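PDB 6JYZ: putative secreted endoglycosylceramidase from Rhodococcus hoagii, which probably hydrolyses the glycosidic bond between a galactose-based glycan and ceramide, as an endogalactosylceramidase of glycoside hydrolase family 5. Local coordinates for residues V260-S265 against P285-S290; Y217-E222 against R243-I248; D229-A234 against F273-P278. All coordinates share one frame; numbering follows the deposited sequence.

Contact 1. Residues V260-S265 against P285-S290; sequences VIFEPS and PLVVFS
Phe262 sets CG between its backbone N and carbonyl carbon (chi1 73°), swinging the ring across the neighbouring strand, while Phe289 carries CG opposite its own N (chi1 -177°) and meets it there. CE2 of Phe262 approaches CD1 of Phe289 to 3.5 Å, the two ring planes inclined at 43°, too oblique for either a stack or a T-shape. Over one face of the Phe262 ring lies the backbone of its partner, with Phe289 CA 4.2 Å from the ring centroid in a CH-pi contact. Pro264 CD then crosses to Phe289 CE1 at 3.7 Å. A leucine in place of Phe262 would take away the ring face over Phe289 CA and the edge-to-face partner of Tyr321, and would probably open a gap beside Phe289. Parallel pairing fixes the backbones: Phe262 N donates almost straight to Val288 O at 3.0 Å, whereas Val288 N reaches Val260 O along a more bent line at 2.8 Å. On the sheet face opposite the phenylalanines, Ile261 and Val288 run side by side, and Ile261 CG2 presses on Ser290 CB at a tight 3.4 Å. Past the strand ends a water donates to Ser290 O and, at 2.8 Å, to Glu263 OE1, which also accepts from Glu222 N; Glu263 OE2 bridges to Arg83. Such adjacent parallel strands, one face inward and the other outward, typify the (beta/alpha)8 barrel of family 5.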
loop_
_atom_site.group_PDB
_atom_site.type_symbol
_atom_site.label_atom_id
_atom_site.label_comp_id
_atom_site.label_asym_id
_atom_site.label_seq_id
_atom_site.Cartn_x
_atom_site.Cartn_y
_atom_site.Cartn_z
ATOM N N VAL A 260 -11.989 -3.557 3.926
ATOM C CA VAL A 260 -11.868 -2.093 3.839
ATOM C C VAL A 260 -10.587 -1.733 4.557
ATOM O O VAL A 260 -10.517 -1.912 5.783
ATOM C CB VAL A 260 -13.088 -1.422 4.433
ATOM C CG1 VAL A 260 -12.731 0.063 4.593
ATOM C CG2 VAL A 260 -14.252 -1.589 3.434
ATOM N N ILE A 261 -9.614 -1.213 3.823
ATOM C CA ILE A 261 -8.323 -0.863 4.393
ATOM C C ILE A 261 -8.375 0.651 4.590
ATOM O O ILE A 261 -8.640 1.417 3.655
ATOM C CB ILE A 261 -7.244 -1.288 3.393
ATOM C CG1 ILE A 261 -7.211 -2.832 3.383
ATOM C CG2 ILE A 261 -5.885 -0.727 3.758
ATOM C CD1 ILE A 261 -6.458 -3.414 2.168
ATOM N N PHE A 262 -8.180 1.084 5.838
ATOM C CA PHE A 262 -8.318 2.509 6.152
ATOM C C PHE A 262 -7.073 2.964 6.892
ATOM O O PHE A 262 -6.412 2.195 7.599
ATOM C CB PHE A 262 -9.577 2.797 6.969
ATOM C CG PHE A 262 -9.483 2.333 8.392
ATOM C CD1 PHE A 262 -9.747 1.019 8.773
ATOM C CD2 PHE A 262 -9.124 3.230 9.417
ATOM C CE1 PHE A 262 -9.585 0.628 10.095
ATOM C CE2 PHE A 262 -8.985 2.824 10.718
ATOM C CZ PHE A 262 -9.217 1.512 11.075
ATOM N N GLU A 263 -6.785 4.273 6.710
ATOM C CA GLU A 263 -5.506 4.818 7.162
ATOM C C GLU A 263 -5.719 5.901 8.204
ATOM O O GLU A 263 -6.707 6.663 8.139
ATOM C CB GLU A 263 -4.732 5.396 5.981
ATOM C CG GLU A 263 -4.373 4.284 4.965
ATOM C CD GLU A 263 -3.590 4.856 3.835
ATOM O OE1 GLU A 263 -2.743 5.728 4.016
ATOM O OE2 GLU A 263 -3.839 4.418 2.643
ATOM N N PRO A 264 -4.760 6.167 9.080
ATOM C CA PRO A 264 -4.744 7.447 9.806
ATOM C C PRO A 264 -4.318 8.517 8.803
ATOM O O PRO A 264 -3.992 8.257 7.637
ATOM C CB PRO A 264 -3.600 7.168 10.819
ATOM C CG PRO A 264 -2.606 6.349 10.030
ATOM C CD PRO A 264 -3.493 5.409 9.199
ATOM N N SER A 265 -4.298 9.767 9.251
ATOM C CA SER A 265 -3.826 10.849 8.413
ATOM C C SER A 265 -2.362 10.624 8.036
ATOM O O SER A 265 -1.616 9.831 8.656
ATOM C CB SER A 265 -3.977 12.239 9.021
ATOM O OG SER A 265 -2.784 12.629 9.742
ATOM N N PRO A 285 -17.136 -5.155 10.190
ATOM C CA PRO A 285 -16.244 -6.180 10.691
ATOM C C PRO A 285 -15.050 -6.479 9.788
ATOM O O PRO A 285 -14.134 -7.153 10.248
ATOM C CB PRO A 285 -17.140 -7.448 10.824
ATOM C CG PRO A 285 -18.242 -7.131 9.885
ATOM C CD PRO A 285 -18.514 -5.628 9.948
ATOM N N LEU A 286 -15.059 -5.968 8.559
ATOM C CA LEU A 286 -13.973 -6.258 7.637
ATOM C C LEU A 286 -13.007 -5.093 7.469
ATOM O O LEU A 286 -12.236 -5.090 6.497
ATOM C CB LEU A 286 -14.528 -6.703 6.266
ATOM C CG LEU A 286 -15.503 -7.865 6.346
ATOM C CD1 LEU A 286 -15.996 -8.244 4.934
ATOM C CD2 LEU A 286 -14.880 -9.069 7.006
ATOM N N VAL A 287 -12.995 -4.170 8.438
ATOM C CA VAL A 287 -11.977 -3.111 8.316
ATOM C C VAL A 287 -10.608 -3.607 8.763
ATOM O O VAL A 287 -10.461 -4.509 9.598
ATOM C CB VAL A 287 -12.383 -1.866 9.153
ATOM C CG1 VAL A 287 -13.671 -1.248 8.611
ATOM C CG2 VAL A 287 -12.438 -2.129 10.665
ATOM N N VAL A 288 -9.578 -2.982 8.190
ATOM C CA VAL A 288 -8.161 -3.295 8.422
ATOM C C VAL A 288 -7.433 -1.971 8.599
ATOM O O VAL A 288 -7.534 -1.101 7.714
ATOM C CB VAL A 288 -7.609 -4.083 7.218
ATOM C CG1 VAL A 288 -6.088 -4.217 7.348
ATOM C CG2 VAL A 288 -8.307 -5.447 7.064
ATOM N N PHE A 289 -6.735 -1.806 9.724
ATOM C CA PHE A 289 -6.012 -0.565 9.983
ATOM C C PHE A 289 -4.646 -0.581 9.298
ATOM O O PHE A 289 -3.890 -1.565 9.400
ATOM C CB PHE A 289 -5.843 -0.440 11.503
ATOM C CG PHE A 289 -5.165 0.846 11.929
ATOM C CD1 PHE A 289 -5.607 2.078 11.452
ATOM C CD2 PHE A 289 -4.046 0.832 12.758
ATOM C CE1 PHE A 289 -4.960 3.274 11.833
ATOM C CE2 PHE A 289 -3.424 2.046 13.124
ATOM C CZ PHE A 289 -3.872 3.224 12.650
ATOM N N SER A 290 -4.340 0.465 8.528
ATOM C CA SER A 290 -3.189 0.464 7.638
ATOM C C SER A 290 -2.378 1.760 7.761
ATOM O O SER A 290 -2.271 2.525 6.799
ATOM C CB SER A 290 -3.684 0.233 6.228
ATOM O OG SER A 290 -2.613 -0.040 5.354
HETATM O O HOH W 1 -1.433 5.118 6.412
#

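Contact 2. Residues Y217-E222 against R243-I248; sequences YDLLNE and RAIAAI
Ile248 N donates to Ala244 O at 2.9 Å, a helical bond that sets these two residues one turn apart, both turned to the strand and the loop that follows it. Ile248 touches with both of its branches. Its CG2, placed anti to the backbone N by a chi1 of -76°, comes within 3.4 Å of Tyr217 CE2, a snug approach made obliquely to the ring as the two side chains slide past each other in opposite directions. Its other branch ends in CD1, which meets Leu219 CD2 at 3.6 Å. Here a helix of the (beta/alpha)8 barrel lies against Tyr217 at the end of strand 214-218 and Leu219 in the loop just after it, and the whole interface is apolar. Leu219 spreads its two methyls over the helix: CD2 also faces Ala244 CB at 4.3 Å, while its second methyl, CD1, sits 4.0 Å from Ile245 CG1, where the two side chains cross at about a right angle. Ala205 of helix 193-206 touches both Tyr217 and Ile248, so a second helix flanks the pair. The ring of Tyr217 meets that of Trp201 as well, and its OH is hydrogen-bonded to Glu252.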
loop_
_atom_site.group_PDB
_atom_site.type_symbol
_atom_site.label_atom_id
_atom_site.label_comp_id
_atom_site.label_asym_id
_atom_site.label_seq_id
_atom_site.Cartn_x
_atom_site.Cartn_y
_atom_site.Cartn_z
ATOM N N TYR A 217 -10.184 -2.551 -0.429
ATOM C CA TYR A 217 -10.157 -1.182 -0.931
ATOM C C TYR A 217 -9.446 -0.315 0.103
ATOM O O TYR A 217 -9.953 -0.215 1.240
ATOM C CB TYR A 217 -11.595 -0.657 -1.058
ATOM C CG TYR A 217 -12.558 -1.656 -1.647
ATOM C CD1 TYR A 217 -12.460 -2.067 -2.942
ATOM C CD2 TYR A 217 -13.539 -2.168 -0.818
ATOM C CE1 TYR A 217 -13.404 -3.036 -3.455
ATOM C CE2 TYR A 217 -14.459 -3.091 -1.267
ATOM C CZ TYR A 217 -14.383 -3.465 -2.596
ATOM O OH TYR A 217 -15.327 -4.387 -3.045
ATOM N N ASP A 218 -8.333 0.298 -0.263
ATOM C CA ASP A 218 -7.629 1.264 0.593
ATOM C C ASP A 218 -8.226 2.619 0.206
ATOM O O ASP A 218 -7.940 3.179 -0.862
ATOM C CB ASP A 218 -6.110 1.114 0.376
ATOM C CG ASP A 218 -5.241 1.910 1.337
ATOM O OD1 ASP A 218 -5.736 2.824 2.060
ATOM O OD2 ASP A 218 -4.039 1.630 1.310
ATOM N N LEU A 219 -9.114 3.111 1.099
ATOM C CA LEU A 219 -10.066 4.136 0.710
ATOM C C LEU A 219 -9.458 5.443 0.248
ATOM O O LEU A 219 -9.945 6.062 -0.691
ATOM C CB LEU A 219 -11.033 4.394 1.859
ATOM C CG LEU A 219 -11.849 3.172 2.262
ATOM C CD1 LEU A 219 -12.726 3.548 3.486
ATOM C CD2 LEU A 219 -12.741 2.706 1.109
ATOM N N LEU A 220 -8.372 5.870 0.916
ATOM C CA LEU A 220 -7.629 7.029 0.416
ATOM C C LEU A 220 -6.228 6.965 0.988
ATOM O O LEU A 220 -6.072 6.853 2.248
ATOM C CB LEU A 220 -8.306 8.340 0.821
ATOM C CG LEU A 220 -7.669 9.625 0.284
ATOM C CD1 LEU A 220 -7.651 9.638 -1.239
ATOM C CD2 LEU A 220 -8.417 10.814 0.829
ATOM N N ASN A 221 -5.229 7.057 0.140
ATOM C CA ASN A 221 -3.851 7.023 0.645
ATOM C C ASN A 221 -3.569 8.286 1.439
ATOM O O ASN A 221 -3.937 9.403 0.993
ATOM C CB ASN A 221 -2.910 7.044 -0.548
ATOM C CG ASN A 221 -1.467 7.071 -0.086
ATOM O OD1 ASN A 221 -1.010 6.107 0.551
ATOM N ND2 ASN A 221 -0.724 8.103 -0.411
ATOM N N GLU A 222 -2.880 8.135 2.565
ATOM C CA GLU A 222 -2.325 9.223 3.418
ATOM C C GLU A 222 -3.206 10.462 3.389
ATOM O O GLU A 222 -2.729 11.574 3.039
ATOM C CB GLU A 222 -0.895 9.532 3.002
ATOM C CG GLU A 222 0.005 8.342 3.232
ATOM C CD GLU A 222 1.491 8.607 3.126
ATOM O OE1 GLU A 222 1.863 9.641 2.558
ATOM O OE2 GLU A 222 2.311 7.715 3.515
ATOM N N ARG A 243 -18.850 7.249 4.879
ATOM C CA ARG A 243 -19.634 7.441 3.650
ATOM C C ARG A 243 -19.160 6.494 2.555
ATOM O O ARG A 243 -20.011 5.894 1.865
ATOM C CB ARG A 243 -19.476 8.883 3.166
ATOM C CG ARG A 243 -20.237 9.918 3.961
ATOM C CD ARG A 243 -20.076 11.295 3.310
ATOM N NE ARG A 243 -20.733 11.408 1.976
ATOM C CZ ARG A 243 -20.838 12.567 1.179
ATOM N NH1 ARG A 243 -20.219 13.658 1.552
ATOM N NH2 ARG A 243 -21.567 12.612 0.066
ATOM N N ALA A 244 -17.866 6.329 2.368
ATOM C CA ALA A 244 -17.373 5.467 1.300
ATOM C C ALA A 244 -17.730 4.024 1.590
ATOM O O ALA A 244 -18.162 3.315 0.656
ATOM C CB ALA A 244 -15.867 5.602 1.211
ATOM N N ILE A 245 -17.620 3.567 2.827
ATOM C CA ILE A 245 -17.935 2.163 3.155
ATOM C C ILE A 245 -19.420 1.932 2.867
ATOM O O ILE A 245 -19.754 0.863 2.282
ATOM C CB ILE A 245 -17.613 1.881 4.626
ATOM C CG1 ILE A 245 -16.108 1.908 4.830
ATOM C CG2 ILE A 245 -18.190 0.524 5.062
ATOM C CD1 ILE A 245 -15.671 1.977 6.312
ATOM N N ALA A 246 -20.326 2.838 3.237
ATOM C CA ALA A 246 -21.751 2.535 3.001
ATOM C C ALA A 246 -21.977 2.442 1.502
ATOM O O ALA A 246 -22.751 1.582 1.051
ATOM C CB ALA A 246 -22.600 3.667 3.588
ATOM N N ALA A 247 -21.379 3.289 0.681
ATOM C CA ALA A 247 -21.604 3.268 -0.753
ATOM C C ALA A 247 -21.027 2.009 -1.344
ATOM O O ALA A 247 -21.649 1.386 -2.229
ATOM C CB ALA A 247 -21.012 4.501 -1.375
ATOM N N ILE A 248 -19.838 1.583 -0.904
ATOM C CA ILE A 248 -19.199 0.370 -1.406
ATOM C C ILE A 248 -20.057 -0.821 -1.010
ATOM O O ILE A 248 -20.249 -1.723 -1.859
ATOM C CB ILE A 248 -17.781 0.278 -0.798
ATOM C CG1 ILE A 248 -16.889 1.286 -1.547
ATOM C CG2 ILE A 248 -17.230 -1.130 -0.938
ATOM C CD1 ILE A 248 -15.494 1.523 -0.834
#

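Contact 3. Residues D229-A234 against F273-P278; sequences DPFAAA and FDALPP. With IPA (isopropyl alcohol), chain D.
Apolar contact centres on Ala275, whose methyl group enters the angle formed by Pro230, Phe231 and Ala234 at the start of helix 230-251. CB of Ala275 lies 4.1 Å from Pro230 CB and touches the carbonyl O of the same proline. Phe231 begins by pointing away, yet its ring bends back, and CD1 comes to 3.8 Å from Ala275 CB by an oblique approach. One turn along, Ala234 CB completes the set at 4.0 Å from Ala275 CB. The same Ala234 methyl rests on the backbone of the loop, 3.7 Å from Leu276 O.

A single CA-H...O contact reaches Ala234 O, from Pro277 CA at 3.5 Å; Pro278 CD only packs beside the same oxygen.

Conventional hydrogen bonds lie inside each segment, and only a water may link the two. No direct hydrogen bond joins them, but a water 2.9 Å from Pro230 O also lies in donor range of Asp274 OD1; because more acceptors surround it than it has protons, the two links may not be made together. With CG anti to the backbone N (chi1 -165°), Asp274 brings OD1 near Pro230 CB, while OD2 is hydrogen-bonded to Ser265 OG. At the helix start Asp229 is the N-cap: OD1 accepts from Ala232 N at 2.8 Å on its syn side, and OD2 takes Phe231 N from above the carboxylate plane. An isopropanol, probably from the crystallisation liquor, makes a weak bond to Asp274 O.

Helix 230-251 thus begins beside an extended, proline-bearing loop that also reaches helix 307-321 through Leu276 and joins helix 268-271 to strand 287-289 within the (beta/alpha)8 barrel fold expected of family 5.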
loop_
_atom_site.group_PDB
_atom_site.type_symbol
_atom_site.label_atom_id
_atom_site.label_comp_id
_atom_site.label_asym_id
_atom_site.label_seq_id
_atom_site.Cartn_x
_atom_site.Cartn_y
_atom_site.Cartn_z
ATOM N N ASP A 229 -6.474 20.370 12.828
ATOM C CA ASP A 229 -5.451 19.740 13.675
ATOM C C ASP A 229 -5.611 18.236 13.644
ATOM O O ASP A 229 -6.572 17.707 13.050
ATOM C CB ASP A 229 -5.636 20.250 15.127
ATOM C CG ASP A 229 -6.746 19.398 15.778
ATOM O OD1 ASP A 229 -7.851 19.299 15.246
ATOM O OD2 ASP A 229 -6.445 18.702 16.852
ATOM N N PRO A 230 -4.782 17.444 14.319
ATOM C CA PRO A 230 -4.904 15.974 14.253
ATOM C C PRO A 230 -6.223 15.450 14.729
ATOM O O PRO A 230 -6.723 14.473 14.138
ATOM C CB PRO A 230 -3.753 15.489 15.142
ATOM C CG PRO A 230 -2.710 16.583 14.905
ATOM C CD PRO A 230 -3.524 17.884 14.976
ATOM N N PHE A 231 -6.841 15.999 15.788
ATOM C CA PHE A 231 -8.104 15.430 16.236
ATOM C C PHE A 231 -9.263 15.713 15.288
ATOM O O PHE A 231 -10.039 14.808 14.950
ATOM C CB PHE A 231 -8.471 15.913 17.667
ATOM C CG PHE A 231 -7.499 15.452 18.711
ATOM C CD1 PHE A 231 -7.372 14.090 18.928
ATOM C CD2 PHE A 231 -6.754 16.354 19.446
ATOM C CE1 PHE A 231 -6.442 13.599 19.857
ATOM C CE2 PHE A 231 -5.847 15.857 20.391
ATOM C CZ PHE A 231 -5.702 14.512 20.556
ATOM N N ALA A 232 -9.406 16.953 14.863
ATOM C CA ALA A 232 -10.500 17.245 13.959
ATOM C C ALA A 232 -10.202 16.687 12.554
ATOM O O ALA A 232 -11.136 16.304 11.829
ATOM C CB ALA A 232 -10.684 18.747 13.893
ATOM N N ALA A 233 -8.949 16.516 12.206
ATOM C CA ALA A 233 -8.598 15.817 10.971
ATOM C C ALA A 233 -9.026 14.350 11.037
ATOM O O ALA A 233 -9.635 13.862 10.062
ATOM C CB ALA A 233 -7.139 15.889 10.633
ATOM N N ALA A 234 -8.677 13.671 12.124
ATOM C CA ALA A 234 -9.036 12.275 12.213
ATOM C C ALA A 234 -10.545 12.130 12.117
ATOM O O ALA A 234 -11.052 11.160 11.532
ATOM C CB ALA A 234 -8.543 11.707 13.543
ATOM N N PHE A 273 2.894 7.850 14.791
ATOM C CA PHE A 273 1.648 7.794 15.539
ATOM C C PHE A 273 0.828 9.018 15.097
ATOM O O PHE A 273 1.358 9.919 14.476
ATOM C CB PHE A 273 1.870 7.757 17.078
ATOM C CG PHE A 273 2.497 9.025 17.613
ATOM C CD1 PHE A 273 3.866 9.198 17.558
ATOM C CD2 PHE A 273 1.716 10.008 18.209
ATOM C CE1 PHE A 273 4.470 10.344 18.100
ATOM C CE2 PHE A 273 2.318 11.135 18.780
ATOM C CZ PHE A 273 3.666 11.314 18.658
ATOM N N ASP A 274 -0.438 9.042 15.535
ATOM C CA ASP A 274 -1.361 10.122 15.166
ATOM C C ASP A 274 -2.620 9.901 15.975
ATOM O O ASP A 274 -2.795 8.862 16.623
ATOM C CB ASP A 274 -1.691 10.003 13.673
ATOM C CG ASP A 274 -2.311 11.183 13.053
ATOM O OD1 ASP A 274 -2.577 12.210 13.688
ATOM O OD2 ASP A 274 -2.465 11.032 11.785
ATOM N N ALA A 275 -3.483 10.901 15.992
ATOM C CA ALA A 275 -4.881 10.720 16.410
ATOM C C ALA A 275 -5.507 9.704 15.466
ATOM O O ALA A 275 -5.091 9.533 14.316
ATOM C CB ALA A 275 -5.614 12.034 16.309
ATOM N N LEU A 276 -6.468 8.957 15.960
ATOM C CA LEU A 276 -7.092 7.848 15.241
ATOM C C LEU A 276 -8.491 8.245 14.760
ATOM O O LEU A 276 -9.302 8.749 15.556
ATOM C CB LEU A 276 -7.188 6.615 16.128
ATOM C CG LEU A 276 -5.858 6.009 16.526
ATOM C CD1 LEU A 276 -6.002 4.816 17.411
ATOM C CD2 LEU A 276 -5.014 5.601 15.288
ATOM N N PRO A 277 -8.862 8.001 13.501
ATOM C CA PRO A 277 -10.255 8.128 13.081
ATOM C C PRO A 277 -11.200 7.418 14.041
ATOM O O PRO A 277 -10.986 6.249 14.378
ATOM C CB PRO A 277 -10.279 7.476 11.669
ATOM C CG PRO A 277 -8.845 7.770 11.177
ATOM C CD PRO A 277 -8.005 7.519 12.416
ATOM N N PRO A 278 -12.228 8.078 14.584
ATOM C CA PRO A 278 -13.043 7.449 15.626
ATOM C C PRO A 278 -13.650 6.139 15.155
ATOM O O PRO A 278 -14.092 5.988 14.031
ATOM C CB PRO A 278 -14.084 8.524 15.896
ATOM C CG PRO A 278 -13.333 9.842 15.624
ATOM C CD PRO A 278 -12.464 9.545 14.440
HETATM C C1 IPA D . -2.925 7.390 19.953
HETATM C C2 IPA D . -1.693 6.795 19.403
HETATM C C3 IPA D . -1.154 5.755 20.337
HETATM O O2 IPA D . -2.087 6.023 18.277
HETATM O O HOH W 2 -5.093 12.988 12.282
#

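Overall arrangement
The three contacts step outward through one barrel. Contact 1 is deeply buried and joins strand to strand, combining regular backbone hydrogen bonds with aromatic packing. Contact 2, also buried, sets a helix against the end of a strand and the loop after it by apolar side chains alone; it meets contact 1 where Ile261 N probably bonds to Tyr217 O and where Glu263 and Asp218 bring carboxylates close together. Contact 3 is only partly buried, and alanine methyls, prolines, one aromatic ring and a possibly shared water take over. Contacts 2 and 3 use different parts of helix 230-251, their centres about 17 Å apart, while Ser265 and Asp274 tie contact 1 to contact 3.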